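PDB 4ETX: PelD from Pseudomonas aeruginosa, which binds the second messenger cyclic di-GMP as a membrane-associated effector in pellicle formation, represented here by its GAF and GGDEF-like domains. Local coordinates for residues L107-P112 against E127-F132. Numbering follows the deposited sequence.
Sequences LQVCVP and EQMPFF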
loop_
_atom_site.group_PDB
_atom_site.type_symbol
_atom_site.label_atom_id
_atom_site.label_comp_id
_atom_site.label_asym_id
_atom_site.label_seq_id
_atom_site.Cartn_x
_atom_site.Cartn_y
_atom_site.Cartn_z
ATOM N N LEU A 107 9.947 -13.606 -22.349
ATOM C CA LEU A 107 9.633 -12.355 -21.665
ATOM C C LEU A 107 10.887 -11.867 -20.960
ATOM O O LEU A 107 11.944 -12.479 -21.100
ATOM C CB LEU A 107 8.517 -12.559 -20.647
ATOM C CG LEU A 107 7.111 -12.739 -21.217
ATOM C CD1 LEU A 107 6.216 -13.355 -20.168
ATOM C CD2 LEU A 107 6.564 -11.410 -21.729
ATOM N N GLN A 108 10.767 -10.765 -20.221
ATOM C CA GLN A 108 11.861 -10.267 -19.385
ATOM C C GLN A 108 11.555 -10.364 -17.875
ATOM O O GLN A 108 12.422 -10.765 -17.105
ATOM C CB GLN A 108 12.239 -8.833 -19.777
ATOM C CG GLN A 108 13.031 -8.703 -21.083
ATOM C CD GLN A 108 13.303 -7.249 -21.450
ATOM O OE1 GLN A 108 12.985 -6.336 -20.687
ATOM N NE2 GLN A 108 13.896 -7.030 -22.624
ATOM N N VAL A 109 10.336 -9.996 -17.458
ATOM C CA VAL A 109 9.894 -10.143 -16.044
ATOM C C VAL A 109 8.359 -10.302 -15.923
ATOM O O VAL A 109 7.605 -9.804 -16.768
ATOM C CB VAL A 109 10.453 -8.984 -15.117
ATOM C CG1 VAL A 109 10.206 -7.628 -15.721
ATOM C CG2 VAL A 109 9.892 -9.031 -13.690
ATOM N N CYS A 110 7.923 -11.019 -14.888
ATOM C CA CYS A 110 6.497 -11.223 -14.581
ATOM C C CYS A 110 6.231 -10.783 -13.151
ATOM O O CYS A 110 6.949 -11.173 -12.233
ATOM C CB CYS A 110 6.070 -12.692 -14.783
ATOM S SG CYS A 110 5.730 -13.104 -16.509
ATOM N N VAL A 111 5.218 -9.940 -12.965
ATOM C CA VAL A 111 4.900 -9.431 -11.637
ATOM C C VAL A 111 3.445 -9.730 -11.256
ATOM O O VAL A 111 2.510 -9.261 -11.926
ATOM C CB VAL A 111 5.190 -7.904 -11.539
ATOM C CG1 VAL A 111 5.024 -7.420 -10.112
ATOM C CG2 VAL A 111 6.623 -7.580 -12.061
ATOM N N PRO A 112 3.246 -10.488 -10.168
ATOM C CA PRO A 112 1.877 -10.769 -9.776
ATOM C C PRO A 112 1.315 -9.661 -8.884
ATOM O O PRO A 112 2.058 -9.070 -8.086
ATOM C CB PRO A 112 2.011 -12.076 -8.985
ATOM C CG PRO A 112 3.377 -11.949 -8.320
ATOM C CD PRO A 112 4.224 -11.072 -9.227
ATOM N N GLU A 127 7.414 -7.732 -21.621
ATOM C CA GLU A 127 8.202 -8.148 -22.781
ATOM C C GLU A 127 9.502 -7.338 -22.851
ATOM O O GLU A 127 10.581 -7.909 -22.993
ATOM C CB GLU A 127 7.392 -8.001 -24.076
ATOM C CG GLU A 127 8.173 -8.233 -25.382
ATOM C CD GLU A 127 8.383 -9.700 -25.732
ATOM O OE1 GLU A 127 8.108 -10.585 -24.895
ATOM O OE2 GLU A 127 8.832 -9.970 -26.872
ATOM N N GLN A 128 9.391 -6.017 -22.744
ATOM C CA GLN A 128 10.557 -5.138 -22.885
ATOM C C GLN A 128 10.622 -4.022 -21.841
ATOM O O GLN A 128 9.627 -3.372 -21.529
ATOM C CB GLN A 128 10.639 -4.548 -24.307
ATOM C CG GLN A 128 11.676 -3.405 -24.479
ATOM C CD GLN A 128 11.776 -2.865 -25.907
ATOM O OE1 GLN A 128 11.964 -3.609 -26.859
ATOM N NE2 GLN A 128 11.679 -1.554 -26.044
ATOM N N MET A 129 11.823 -3.805 -21.317
ATOM C CA MET A 129 12.129 -2.609 -20.549
ATOM C C MET A 129 13.605 -2.296 -20.788
ATOM O O MET A 129 14.357 -3.186 -21.208
ATOM C CB MET A 129 11.819 -2.816 -19.058
ATOM C CG MET A 129 12.623 -3.902 -18.405
ATOM S SD MET A 129 11.930 -4.415 -16.836
ATOM C CE MET A 129 12.931 -5.829 -16.517
ATOM N N PRO A 130 14.028 -1.041 -20.560
ATOM C CA PRO A 130 15.447 -0.765 -20.852
ATOM C C PRO A 130 16.388 -1.562 -19.945
ATOM O O PRO A 130 16.061 -1.833 -18.797
ATOM C CB PRO A 130 15.582 0.732 -20.590
ATOM C CG PRO A 130 14.201 1.280 -20.620
ATOM C CD PRO A 130 13.292 0.178 -20.182
ATOM N N PHE A 131 17.546 -1.956 -20.463
ATOM C CA PHE A 131 18.495 -2.705 -19.653
ATOM C C PHE A 131 18.868 -1.980 -18.345
ATOM O O PHE A 131 19.093 -2.621 -17.318
ATOM C CB PHE A 131 19.742 -3.030 -20.475
ATOM C CG PHE A 131 20.728 -3.917 -19.767
ATOM C CD1 PHE A 131 20.552 -5.307 -19.758
ATOM C CD2 PHE A 131 21.841 -3.370 -19.120
ATOM C CE1 PHE A 131 21.468 -6.140 -19.104
ATOM C CE2 PHE A 131 22.767 -4.192 -18.473
ATOM C CZ PHE A 131 22.581 -5.582 -18.465
ATOM N N PHE A 132 18.893 -0.650 -18.367
ATOM C CA PHE A 132 19.403 0.126 -17.225
ATOM C C PHE A 132 18.436 0.139 -16.035
ATOM O O PHE A 132 18.779 0.616 -14.946
ATOM C CB PHE A 132 19.813 1.545 -17.660
ATOM C CG PHE A 132 18.659 2.488 -17.871
ATOM C CD1 PHE A 132 18.193 3.273 -16.824
ATOM C CD2 PHE A 132 18.063 2.617 -19.124
ATOM C CE1 PHE A 132 17.130 4.153 -17.000
ATOM C CE2 PHE A 132 16.992 3.499 -19.313
ATOM C CZ PHE A 132 16.527 4.266 -18.243
HETATM O O HOH W 1 14.804 -4.467 -23.647
#
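Q108 lays its side chain over the backbone of E127 and Q128, with CD 3.2 Å from the carbonyl O of E127. With CG anti to its own carbonyl carbon (chi1 -75°) and the chain extended beyond it, the amide reaches M129, where OE1 of Q108 accepts a hydrogen bond from the M129 backbone N at 2.9 Å. The bond is bent, 136° at the hydrogen. Its donor lies tilted 31° out of the carbonyl plane. On the other branch of the amide, NE2 donates to a water that in turn donates to the carbonyl O of M129. The side chain thus serves both the N-H and the C=O of one residue, directly and through water, which fixes the rotation of the amide. NE2 also lies near the O of E127, but at too poor an angle for a hydrogen bond.

To one side of this polar link, V109 meets the thioether end of M129: CG1 sits 3.4 Å from CE, a tight fit, and 3.8 Å from SD, the two side chains crossing at about a right angle. At the other end, E127 bends at chi2 and brings OE1 to 3.6 Å from CD2 of L107.

Q108 and V109 form a classic beta bulge opposite V126 where strand 109-114 begins, beside strand 120-126 of the antiparallel GAF-domain sheet; E127 and Q128 form a second one against strand 46-51, the neighbour of strand 120-126 on its other side. L107 packs against V79 of helix 77-85, while M129 touches F139 of helix 136-153, the helix to which its loop leads.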